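Encapsidation protein (Bacillus phage phi29, PDB 5HD9) probably hydrolyses ATP through its N-terminal ASCE-type domain to drive packaging of DNA into the phage prohead. Local coordinates at residues L16-G21 against F167-D172; I112-F117 against S132-L137; N37-I40 against E44-I47. All coordinates share one frame; numbering follows the deposited sequence.

Contact 1 of 3, residues L16-G21 against F167-D172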
ATOM      1  N   LEU A  16      -6.232   7.392  -4.252  1.00 12.32           N
ATOM      2  CA  LEU A  16      -5.709   7.340  -2.889  1.00 14.60           C
ATOM      3  C   LEU A  16      -6.694   6.607  -1.979  1.00 11.53           C
ATOM      4  O   LEU A  16      -7.875   6.941  -1.932  1.00 13.29           O
ATOM      5  CB  LEU A  16      -5.438   8.759  -2.379  1.00 19.42           C
ATOM      6  CG  LEU A  16      -4.261   9.020  -1.434  1.00 29.66           C
ATOM      7  CD1 LEU A  16      -2.961   8.395  -1.914  1.00 30.95           C
ATOM      8  CD2 LEU A  16      -4.083  10.522  -1.271  1.00 36.62           C
ATOM      9  N   ASN A  17      -6.202   5.591  -1.275  1.00 10.60           N
ATOM     10  CA  ASN A  17      -7.040   4.755  -0.419  1.00 13.13           C
ATOM     11  C   ASN A  17      -6.402   4.537   0.947  1.00 10.63           C
ATOM     12  O   ASN A  17      -5.207   4.248   1.042  1.00 10.41           O
ATOM     13  CB  ASN A  17      -7.302   3.397  -1.079  1.00 14.68           C
ATOM     14  CG  ASN A  17      -7.910   3.522  -2.462  1.00 12.47           C
ATOM     15  OD1 ASN A  17      -9.130   3.508  -2.618  1.00 13.73           O
ATOM     16  ND2 ASN A  17      -7.059   3.634  -3.475  1.00 10.80           N
ATOM     17  N   PHE A  18      -7.207   4.676   1.998  1.00 10.66           N
ATOM     18  CA  PHE A  18      -6.749   4.453   3.366  1.00 11.27           C
ATOM     19  C   PHE A  18      -7.622   3.404   4.053  1.00 11.85           C
ATOM     20  O   PHE A  18      -8.801   3.639   4.299  1.00 15.24           O
ATOM     21  CB  PHE A  18      -6.777   5.757   4.170  1.00 13.38           C
ATOM     22  CG  PHE A  18      -6.083   6.907   3.492  1.00 12.27           C
ATOM     23  CD1 PHE A  18      -6.787   7.766   2.667  1.00 12.40           C
ATOM     24  CD2 PHE A  18      -4.732   7.134   3.689  1.00 13.48           C
ATOM     25  CE1 PHE A  18      -6.156   8.827   2.043  1.00 10.85           C
ATOM     26  CE2 PHE A  18      -4.096   8.194   3.067  1.00 14.02           C
ATOM     27  CZ  PHE A  18      -4.813   9.041   2.244  1.00 11.64           C
ATOM     28  N   VAL A  19      -7.037   2.247   4.357  1.00 11.62           N
ATOM     29  CA  VAL A  19      -7.737   1.202   5.098  1.00 12.65           C
ATOM     30  C   VAL A  19      -7.196   1.174   6.523  1.00 15.24           C
ATOM     31  O   VAL A  19      -6.015   0.888   6.738  1.00 15.09           O
ATOM     32  CB  VAL A  19      -7.573  -0.177   4.440  1.00 13.30           C
ATOM     33  CG1 VAL A  19      -8.525  -1.183   5.073  1.00 14.44           C
ATOM     34  CG2 VAL A  19      -7.828  -0.084   2.937  1.00 11.89           C
ATOM     35  N   ILE A  20      -8.058   1.479   7.489  1.00 15.20           N
ATOM     36  CA  ILE A  20      -7.619   1.687   8.865  1.00 17.80           C
ATOM     37  C   ILE A  20      -8.437   0.869   9.858  1.00 21.67           C
ATOM     38  O   ILE A  20      -9.484   0.317   9.518  1.00 21.64           O
ATOM     39  CB  ILE A  20      -7.687   3.179   9.245  1.00 20.85           C
ATOM     40  CG1 ILE A  20      -9.134   3.686   9.204  1.00 19.26           C
ATOM     41  CG2 ILE A  20      -6.798   3.992   8.305  1.00 21.56           C
ATOM     42  CD1 ILE A  20      -9.295   5.127   9.653  1.00 18.42           C
ATOM     43  N   GLY A  21      -7.944   0.793  11.089  1.00 22.04           N
ATOM     44  CA  GLY A  21      -8.529  -0.074  12.093  1.00 26.11           C
ATOM     45  C   GLY A  21      -8.291  -1.528  11.740  1.00 29.42           C
ATOM     46  O   GLY A  21      -8.844  -2.430  12.371  1.00 32.84           O
ATOM     47  N   PHE A 167      -5.332  16.407   3.149  1.00 17.10           N
ATOM     48  CA  PHE A 167      -6.340  16.285   2.098  1.00 17.62           C
ATOM     49  C   PHE A 167      -7.737  16.715   2.548  1.00 19.58           C
ATOM     50  O   PHE A 167      -8.685  16.674   1.765  1.00 21.66           O
ATOM     51  CB  PHE A 167      -6.380  14.843   1.589  1.00 16.19           C
ATOM     52  CG  PHE A 167      -5.099  14.401   0.937  1.00 17.33           C
ATOM     53  CD1 PHE A 167      -4.675  14.978  -0.246  1.00 23.03           C
ATOM     54  CD2 PHE A 167      -4.321  13.407   1.506  1.00 18.13           C
ATOM     55  CE1 PHE A 167      -3.498  14.576  -0.849  1.00 25.68           C
ATOM     56  CE2 PHE A 167      -3.143  12.999   0.909  1.00 20.49           C
ATOM     57  CZ  PHE A 167      -2.731  13.584  -0.271  1.00 24.28           C
ATOM     58  N   ASN A 168      -7.855  17.129   3.805  1.00 17.84           N
ATOM     59  CA  ASN A 168      -9.127  17.598   4.353  1.00 17.29           C
ATOM     60  C   ASN A 168     -10.160  16.478   4.386  1.00 16.59           C
ATOM     61  O   ASN A 168     -11.301  16.648   3.952  1.00 15.92           O
ATOM     62  CB  ASN A 168      -9.660  18.789   3.550  1.00 20.19           C
ATOM     63  CG  ASN A 168     -10.786  19.516   4.263  1.00 22.80           C
ATOM     64  OD1 ASN A 168     -11.080  19.244   5.427  1.00 19.61           O
ATOM     65  ND2 ASN A 168     -11.420  20.452   3.564  1.00 27.17           N
ATOM     66  N   LEU A 169      -9.739  15.331   4.910  1.00 15.21           N
ATOM     67  CA  LEU A 169     -10.606  14.173   5.061  1.00 16.61           C
ATOM     68  C   LEU A 169     -11.001  14.011   6.528  1.00 18.04           C
ATOM     69  O   LEU A 169     -10.143  13.819   7.389  1.00 17.94           O
ATOM     70  CB  LEU A 169      -9.906  12.909   4.554  1.00 14.14           C
ATOM     71  CG  LEU A 169      -9.258  13.047   3.172  1.00 13.56           C
ATOM     72  CD1 LEU A 169      -8.467  11.802   2.821  1.00 15.14           C
ATOM     73  CD2 LEU A 169     -10.307  13.329   2.108  1.00 12.72           C
ATOM     74  N   VAL A 170     -12.297  14.118   6.806  1.00 18.30           N
ATOM     75  CA  VAL A 170     -12.823  13.933   8.155  1.00 21.00           C
ATOM     76  C   VAL A 170     -13.932  12.890   8.105  1.00 22.99           C
ATOM     77  O   VAL A 170     -15.104  13.236   7.945  1.00 24.39           O
ATOM     78  CB  VAL A 170     -13.343  15.263   8.738  1.00 27.05           C
ATOM     79  CG1 VAL A 170     -14.103  15.048  10.060  1.00 33.01           C
ATOM     80  CG2 VAL A 170     -12.174  16.224   8.926  1.00 27.79           C
ATOM     81  N   PRO A 171     -13.560  11.603   8.237  1.00 22.34           N
ATOM     82  CA  PRO A 171     -14.511  10.505   8.049  1.00 18.38           C
ATOM     83  C   PRO A 171     -15.506  10.342   9.186  1.00 19.85           C
ATOM     84  O   PRO A 171     -15.260  10.780  10.311  1.00 22.26           O
ATOM     85  CB  PRO A 171     -13.601   9.277   7.963  1.00 19.08           C
ATOM     86  CG  PRO A 171     -12.437   9.634   8.814  1.00 20.47           C
ATOM     87  CD  PRO A 171     -12.213  11.099   8.560  1.00 22.06           C
ATOM     88  N   ASP A 172     -16.633   9.717   8.865  1.00 18.13           N
ATOM     89  CA  ASP A 172     -17.616   9.299   9.852  1.00 18.54           C
ATOM     90  C   ASP A 172     -17.252   7.888  10.296  1.00 18.70           C
ATOM     91  O   ASP A 172     -17.266   6.963   9.490  1.00 20.22           O
ATOM     92  CB  ASP A 172     -19.026   9.346   9.251  1.00 20.75           C
ATOM     93  CG  ASP A 172     -20.110   8.967  10.243  1.00 25.53           C
ATOM     94  OD1 ASP A 172     -19.800   8.381  11.301  1.00 26.05           O
ATOM     95  OD2 ASP A 172     -21.289   9.248   9.950  1.00 30.46           O
TER
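L16 and F167 make a CH-pi contact. The methyl CD2 of L16 lies over one face of the F167 ring, 3.8 Å from the ring centroid and 30° off the normal. The approach is close: L16 CD2 is 3.4 Å from F167 CE2. The side chains lie roughly perpendicular. L16 makes the contact through CD2.

The remaining contacts are plain apolar packing. F18 CE1 meets L169 CD1 at 3.8 Å, and these side chains also cross at roughly a right angle. L169 has CG anti to its carbonyl carbon (chi1 -49°), which carries CD1 in toward the strand. F18 CZ also approaches F167 CD2, though only at 4.5 Å. L16 and F18 thus use the same side of the strand, while N17 between them faces elsewhere and gives ND2 to R14 O and C150 O.

N168 ends helix 162-167 with a Schellman motif. Its positive phi turns the chain from F167 to L169, and both of these side chains reach back to the strand. F164 adds an edge-to-face ring contact with F18, and M138 of helix 130-141 packs on L16.

The arrangement is a helix end and its following loop laid against a strand of the ASCE P-loop sheet. Beyond the strand the chain passes through I20 to G21, the first glycine of a probable Walker A motif.

Contact 2 of 3, residues I112-F117 against S132-L137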
ATOM      1  N   ILE A 112       0.540   1.133  -5.530  1.00 11.61           N
ATOM      2  CA  ILE A 112       1.439   1.427  -4.420  1.00 11.94           C
ATOM      3  C   ILE A 112       0.768   1.007  -3.119  1.00 12.50           C
ATOM      4  O   ILE A 112      -0.369   1.396  -2.851  1.00 12.93           O
ATOM      5  CB  ILE A 112       1.801   2.927  -4.337  1.00 14.77           C
ATOM      6  CG1 ILE A 112       2.493   3.386  -5.621  1.00 15.05           C
ATOM      7  CG2 ILE A 112       2.695   3.196  -3.120  1.00 15.11           C
ATOM      8  CD1 ILE A 112       2.552   4.899  -5.781  1.00 15.19           C
ATOM      9  N   VAL A 113       1.475   0.219  -2.316  1.00 11.93           N
ATOM     10  CA  VAL A 113       0.975  -0.184  -1.009  1.00 11.78           C
ATOM     11  C   VAL A 113       1.874   0.380   0.086  1.00 12.16           C
ATOM     12  O   VAL A 113       3.050   0.038   0.190  1.00 12.40           O
ATOM     13  CB  VAL A 113       0.884  -1.711  -0.882  1.00 10.90           C
ATOM     14  CG1 VAL A 113       0.367  -2.107   0.496  1.00 11.65           C
ATOM     15  CG2 VAL A 113      -0.029  -2.265  -1.965  1.00 12.06           C
ATOM     16  N   PHE A 114       1.291   1.258   0.895  1.00 12.24           N
ATOM     17  CA  PHE A 114       1.992   1.922   1.983  1.00 12.19           C
ATOM     18  C   PHE A 114       1.474   1.357   3.297  1.00 13.84           C
ATOM     19  O   PHE A 114       0.460   1.811   3.817  1.00 16.05           O
ATOM     20  CB  PHE A 114       1.777   3.437   1.898  1.00 13.69           C
ATOM     21  CG  PHE A 114       2.586   4.244   2.884  1.00 14.48           C
ATOM     22  CD1 PHE A 114       3.376   3.638   3.852  1.00 16.64           C
ATOM     23  CD2 PHE A 114       2.549   5.626   2.834  1.00 15.19           C
ATOM     24  CE1 PHE A 114       4.108   4.399   4.751  1.00 18.54           C
ATOM     25  CE2 PHE A 114       3.278   6.391   3.731  1.00 18.04           C
ATOM     26  CZ  PHE A 114       4.058   5.776   4.689  1.00 17.18           C
ATOM     27  N   ASP A 115       2.174   0.364   3.832  1.00 15.52           N
ATOM     28  CA  ASP A 115       1.713  -0.309   5.036  1.00 17.48           C
ATOM     29  C   ASP A 115       2.155   0.446   6.287  1.00 18.46           C
ATOM     30  O   ASP A 115       3.232   1.051   6.312  1.00 18.47           O
ATOM     31  CB  ASP A 115       2.224  -1.750   5.071  1.00 17.27           C
ATOM     32  CG  ASP A 115       1.432  -2.631   6.023  1.00 21.94           C
ATOM     33  OD1 ASP A 115       0.445  -2.147   6.619  1.00 20.67           O
ATOM     34  OD2 ASP A 115       1.787  -3.818   6.166  1.00 26.77           O
ATOM     35  N   GLU A 116       1.305   0.404   7.312  1.00 17.95           N
ATOM     36  CA  GLU A 116       1.553   1.076   8.585  1.00 20.76           C
ATOM     37  C   GLU A 116       1.849   2.567   8.403  1.00 21.27           C
ATOM     38  O   GLU A 116       2.849   3.074   8.913  1.00 20.60           O
ATOM     39  CB  GLU A 116       2.703   0.390   9.322  1.00 23.23           C
ATOM     40  CG  GLU A 116       2.494  -1.110   9.496  1.00 25.98           C
ATOM     41  CD  GLU A 116       3.455  -1.742  10.485  1.00 37.17           C
ATOM     42  OE1 GLU A 116       4.163  -1.002  11.201  1.00 46.22           O
ATOM     43  OE2 GLU A 116       3.500  -2.989  10.546  1.00 36.70           O
ATOM     44  N   PHE A 117       0.961   3.264   7.699  1.00 18.25           N
ATOM     45  CA  PHE A 117       1.196   4.661   7.325  1.00 18.11           C
ATOM     46  C   PHE A 117       0.923   5.651   8.456  1.00 20.32           C
ATOM     47  O   PHE A 117       1.260   6.831   8.348  1.00 21.66           O
ATOM     48  CB  PHE A 117       0.341   5.034   6.112  1.00 16.55           C
ATOM     49  CG  PHE A 117      -1.094   5.355   6.449  1.00 18.49           C
ATOM     50  CD1 PHE A 117      -2.030   4.344   6.596  1.00 17.17           C
ATOM     51  CD2 PHE A 117      -1.507   6.670   6.606  1.00 19.22           C
ATOM     52  CE1 PHE A 117      -3.346   4.637   6.900  1.00 18.02           C
ATOM     53  CE2 PHE A 117      -2.825   6.970   6.909  1.00 19.23           C
ATOM     54  CZ  PHE A 117      -3.745   5.950   7.055  1.00 19.04           C
ATOM     55  N   SER A 132       3.816  15.396   0.914  1.00 22.08           N
ATOM     56  CA  SER A 132       4.375  15.847  -0.356  1.00 22.04           C
ATOM     57  C   SER A 132       5.320  14.796  -0.939  1.00 19.92           C
ATOM     58  O   SER A 132       5.369  14.602  -2.157  1.00 20.21           O
ATOM     59  CB  SER A 132       5.113  17.176  -0.178  1.00 24.34           C
ATOM     60  OG  SER A 132       4.214  18.205   0.194  1.00 30.11           O
ATOM     61  N   ALA A 133       6.063  14.114  -0.073  1.00 19.74           N
ATOM     62  CA  ALA A 133       6.989  13.075  -0.522  1.00 19.95           C
ATOM     63  C   ALA A 133       6.245  11.904  -1.166  1.00 17.73           C
ATOM     64  O   ALA A 133       6.636  11.432  -2.237  1.00 15.95           O
ATOM     65  CB  ALA A 133       7.846  12.581   0.640  1.00 19.52           C
ATOM     66  N   LEU A 134       5.182  11.427  -0.519  1.00 16.06           N
ATOM     67  CA  LEU A 134       4.384  10.344  -1.085  1.00 14.40           C
ATOM     68  C   LEU A 134       3.748  10.811  -2.379  1.00 14.80           C
ATOM     69  O   LEU A 134       3.713  10.085  -3.369  1.00 14.27           O
ATOM     70  CB  LEU A 134       3.292   9.876  -0.119  1.00 14.10           C
ATOM     71  CG  LEU A 134       2.459   8.695  -0.637  1.00 12.78           C
ATOM     72  CD1 LEU A 134       3.320   7.450  -0.760  1.00 12.03           C
ATOM     73  CD2 LEU A 134       1.258   8.423   0.251  1.00 12.99           C
ATOM     74  N   LEU A 135       3.242  12.036  -2.355  1.00 15.63           N
ATOM     75  CA  LEU A 135       2.643  12.631  -3.531  1.00 16.98           C
ATOM     76  C   LEU A 135       3.645  12.672  -4.685  1.00 16.04           C
ATOM     77  O   LEU A 135       3.312  12.312  -5.811  1.00 15.32           O
ATOM     78  CB  LEU A 135       2.128  14.028  -3.198  1.00 19.57           C
ATOM     79  CG  LEU A 135       0.756  14.107  -2.520  1.00 18.89           C
ATOM     80  CD1 LEU A 135       0.409  15.549  -2.178  1.00 22.55           C
ATOM     81  CD2 LEU A 135      -0.348  13.494  -3.381  1.00 17.01           C
ATOM     82  N   ASN A 136       4.878  13.084  -4.402  1.00 17.00           N
ATOM     83  CA  ASN A 136       5.919  13.104  -5.425  1.00 17.69           C
ATOM     84  C   ASN A 136       6.194  11.702  -5.965  1.00 16.54           C
ATOM     85  O   ASN A 136       6.353  11.512  -7.171  1.00 15.62           O
ATOM     86  CB  ASN A 136       7.210  13.710  -4.873  1.00 21.84           C
ATOM     87  CG  ASN A 136       8.321  13.757  -5.909  1.00 24.00           C
ATOM     88  OD1 ASN A 136       9.193  12.892  -5.937  1.00 25.71           O
ATOM     89  ND2 ASN A 136       8.288  14.769  -6.771  1.00 24.15           N
ATOM     90  N   LEU A 137       6.245  10.726  -5.065  1.00 14.58           N
ATOM     91  CA  LEU A 137       6.442   9.333  -5.449  1.00 13.69           C
ATOM     92  C   LEU A 137       5.336   8.885  -6.400  1.00 12.77           C
ATOM     93  O   LEU A 137       5.607   8.258  -7.424  1.00 12.47           O
ATOM     94  CB  LEU A 137       6.483   8.439  -4.205  1.00 13.97           C
ATOM     95  CG  LEU A 137       6.907   6.975  -4.364  1.00 19.56           C
ATOM     96  CD1 LEU A 137       7.404   6.442  -3.033  1.00 24.47           C
ATOM     97  CD2 LEU A 137       5.777   6.098  -4.871  1.00 15.94           C
TER
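N136 OD1 is gripped by two hydrogen bonds, from W98 NE1 and K102 NZ. They tether helix 130-141 by a residue that does not touch strand 109-115. The helix meets the strand through L134 and L137, one turn apart, which pack on F114 and I112.

I112 CD1 and L137 CD2 are 3.6 Å apart. The side chains run antiparallel past one another, and a methyl of each makes the contact. I112 has CG1 anti to the carbonyl carbon (chi1 -60°), and this branch carries CD1 to the helix.

The F114 ring turns an edge to L134. L134 CD2 lies near the ring plane, 4.0 Å from F114 CD2, and L134 CD1 is almost as close to the same ring atom. The side chain of F117 sits over one face of this ring, with CB 3.8 Å above the plane. Y163 of helix 162-167 touches both F114 and L134.

D115 and E116, which follow F114, have polar partners outside the two segments. D115 OD2 bonds to S28 OG of the probable Walker A motif, consistent with a Walker B aspartate, as in other P-loop ATPases. E116 OE1 forms a salt bridge with R50.

All four residues that touch are buried and meet by hydrocarbon alone. The contact between the two segments therefore rests on side-chain shape and exclusion of water rather than on directed bonds.

Contact 3 of 3, residues N37-I40 against E44-I47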
ATOM      1  N   ASN A  37      -1.012 -10.560  -8.524  1.00 12.35           N
ATOM      2  CA  ASN A  37      -1.934 -11.002  -9.564  1.00 12.98           C
ATOM      3  C   ASN A  37      -1.958 -10.038 -10.742  1.00 12.35           C
ATOM      4  O   ASN A  37      -2.078 -10.465 -11.891  1.00 13.02           O
ATOM      5  CB  ASN A  37      -3.349 -11.167  -9.004  1.00 17.09           C
ATOM      6  CG  ASN A  37      -3.621 -12.572  -8.504  1.00 23.21           C
ATOM      7  OD1 ASN A  37      -3.603 -13.532  -9.277  1.00 27.98           O
ATOM      8  ND2 ASN A  37      -3.896 -12.698  -7.212  1.00 25.46           N
ATOM      9  N   ARG A  38      -1.849  -8.740 -10.460  1.00 11.15           N
ATOM     10  CA  ARG A  38      -1.865  -7.738 -11.520  1.00 13.07           C
ATOM     11  C   ARG A  38      -0.623  -7.886 -12.396  1.00 13.84           C
ATOM     12  O   ARG A  38      -0.691  -7.691 -13.610  1.00 13.67           O
ATOM     13  CB  ARG A  38      -1.941  -6.313 -10.955  1.00 16.07           C
ATOM     14  CG  ARG A  38      -3.215  -5.979 -10.178  1.00 19.41           C
ATOM     15  CD  ARG A  38      -4.501  -6.175 -10.981  1.00 18.76           C
ATOM     16  NE  ARG A  38      -4.598  -5.279 -12.130  1.00 17.02           N
ATOM     17  CZ  ARG A  38      -5.669  -5.175 -12.913  1.00 17.28           C
ATOM     18  NH1 ARG A  38      -6.747  -5.913 -12.677  1.00 18.15           N
ATOM     19  NH2 ARG A  38      -5.665  -4.334 -13.935  1.00 17.62           N
ATOM     20  N   PHE A  39       0.510  -8.240 -11.792  1.00 11.58           N
ATOM     21  CA  PHE A  39       1.728  -8.421 -12.575  1.00 12.81           C
ATOM     22  C   PHE A  39       1.644  -9.670 -13.440  1.00 12.64           C
ATOM     23  O   PHE A  39       1.976  -9.640 -14.624  1.00 14.11           O
ATOM     24  CB  PHE A  39       2.972  -8.520 -11.694  1.00 12.12           C
ATOM     25  CG  PHE A  39       4.240  -8.645 -12.494  1.00 13.00           C
ATOM     26  CD1 PHE A  39       4.825  -7.523 -13.060  1.00 12.29           C
ATOM     27  CD2 PHE A  39       4.820  -9.882 -12.720  1.00 12.96           C
ATOM     28  CE1 PHE A  39       5.976  -7.631 -13.818  1.00 15.23           C
ATOM     29  CE2 PHE A  39       5.972  -9.995 -13.476  1.00 14.41           C
ATOM     30  CZ  PHE A  39       6.549  -8.868 -14.026  1.00 16.16           C
ATOM     31  N   ILE A  40       1.212 -10.772 -12.836  1.00 13.19           N
ATOM     32  CA  ILE A  40       1.118 -12.043 -13.540  1.00 14.16           C
ATOM     33  C   ILE A  40       0.138 -11.937 -14.706  1.00 14.20           C
ATOM     34  O   ILE A  40       0.402 -12.450 -15.796  1.00 15.39           O
ATOM     35  CB  ILE A  40       0.689 -13.179 -12.585  1.00 15.07           C
ATOM     36  CG1 ILE A  40       1.818 -13.469 -11.593  1.00 14.61           C
ATOM     37  CG2 ILE A  40       0.332 -14.447 -13.363  1.00 20.20           C
ATOM     38  CD1 ILE A  40       1.458 -14.453 -10.499  1.00 16.20           C
ATOM     39  N   GLU A  44       1.577  -5.381 -14.724  1.00 12.13           N
ATOM     40  CA  GLU A  44       1.560  -4.186 -13.890  1.00 11.76           C
ATOM     41  C   GLU A  44       2.499  -4.372 -12.706  1.00 12.91           C
ATOM     42  O   GLU A  44       2.442  -5.388 -12.011  1.00 11.76           O
ATOM     43  CB  GLU A  44       0.144  -3.884 -13.389  1.00 13.17           C
ATOM     44  CG  GLU A  44      -0.859  -3.601 -14.490  1.00 15.77           C
ATOM     45  CD  GLU A  44      -2.251  -3.299 -13.953  1.00 15.67           C
ATOM     46  OE1 GLU A  44      -2.413  -3.193 -12.718  1.00 13.69           O
ATOM     47  OE2 GLU A  44      -3.188  -3.172 -14.768  1.00 15.89           O
ATOM     48  N   GLN A  45       3.361  -3.388 -12.480  1.00 10.38           N
ATOM     49  CA  GLN A  45       4.324  -3.460 -11.390  1.00  9.73           C
ATOM     50  C   GLN A  45       3.787  -2.750 -10.155  1.00 10.23           C
ATOM     51  O   GLN A  45       2.768  -2.058 -10.219  1.00 11.62           O
ATOM     52  CB  GLN A  45       5.657  -2.860 -11.831  1.00 11.12           C
ATOM     53  CG  GLN A  45       6.332  -3.670 -12.927  1.00 13.25           C
ATOM     54  CD  GLN A  45       7.476  -2.931 -13.584  1.00 13.91           C
ATOM     55  OE1 GLN A  45       7.339  -1.774 -13.983  1.00 15.00           O
ATOM     56  NE2 GLN A  45       8.617  -3.599 -13.701  1.00 13.34           N
ATOM     57  N   PHE A  46       4.462  -2.932  -9.026  1.00 10.01           N
ATOM     58  CA  PHE A  46       3.977  -2.374  -7.772  1.00  8.98           C
ATOM     59  C   PHE A  46       5.112  -1.904  -6.880  1.00 10.98           C
ATOM     60  O   PHE A  46       6.247  -2.368  -7.001  1.00  9.72           O
ATOM     61  CB  PHE A  46       3.125  -3.405  -7.029  1.00  9.11           C
ATOM     62  CG  PHE A  46       3.907  -4.589  -6.517  1.00 12.26           C
ATOM     63  CD1 PHE A  46       4.157  -5.677  -7.333  1.00 12.99           C
ATOM     64  CD2 PHE A  46       4.382  -4.612  -5.215  1.00 14.87           C
ATOM     65  CE1 PHE A  46       4.876  -6.766  -6.864  1.00 14.32           C
ATOM     66  CE2 PHE A  46       5.100  -5.697  -4.740  1.00 14.52           C
ATOM     67  CZ  PHE A  46       5.346  -6.774  -5.564  1.00 14.94           C
ATOM     68  N   ILE A  47       4.790  -0.969  -5.990  1.00 11.98           N
ATOM     69  CA  ILE A  47       5.746  -0.469  -5.015  1.00 12.41           C
ATOM     70  C   ILE A  47       5.206  -0.665  -3.605  1.00 10.51           C
ATOM     71  O   ILE A  47       4.080  -0.278  -3.295  1.00 11.93           O
ATOM     72  CB  ILE A  47       6.077   1.022  -5.244  1.00 12.27           C
ATOM     73  CG1 ILE A  47       6.687   1.206  -6.637  1.00 11.93           C
ATOM     74  CG2 ILE A  47       7.038   1.525  -4.163  1.00 12.51           C
ATOM     75  CD1 ILE A  47       7.077   2.621  -6.972  1.00 12.21           C
TER
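R38 bends twice along its chain (chi2 -57°, chi3 -64°), and E44 runs extended beyond CG. These torsions bring the two chains alongside each other, both ends directed alike. The guanidinium then grips the carboxylate side-on with two nitrogens, one to each oxygen. R38 NE binds E44 OE1 at 3.1 Å. R38 NH2 binds E44 OE2 at 2.9 Å and completes the salt bridge.

Both bonds are fairly straight, and both oxygens lie close to the guanidinium plane. The match is not flat, however. The two planes are 53° apart, and each carboxylate oxygen is met from above its own plane. E44 OE1 has a second partner in S110 OG, which should help fix the rotation of the carboxylate.

The backbone adds one weak bond, from E44 N to R38 O at 3.4 Å. On the neighbouring residue, the edge of the F39 ring points at the chain of E44 and Q45. F39 CD1 is 3.4 Å from E44 O, and F39 CE1 is 4.1 Å from Q45 CG. The amide of Q45 is held elsewhere: OE1 by N108 N and NE2 by L88 O.

This short connection takes the chain from helix 26-42 into strand 45-50. F39 also touches K87 and A89 of strand 87-94, while Q45 pairs through its backbone with N108 and S110. The corner is thus fastened to strands 87-94 and 109-115, which flank strand 45-50.

Overall arrangement
From the N terminus, strand 16-19 opens contact 1, which closes only at 167-172, a loop spanning most of the chain. Contacts 3 and 2 both nest inside it, one after the other. Contact 3 closes the short turn from helix 26-42 to strand 45-50. Contact 2 then joins strand 109-115 to helix 130-141, within a beta-alpha-beta unit that returns as strand 149-153. All three reach one sheet. Contacts 2 and 3 meet through neighbouring strands, with V113 N 2.8 Å from I47 O. Contacts 1 and 2 touch where F117 CZ packs 3.7 Å from F18 CD2. Contacts 1 and 3 stay apart, their centres about 24 Å from each other.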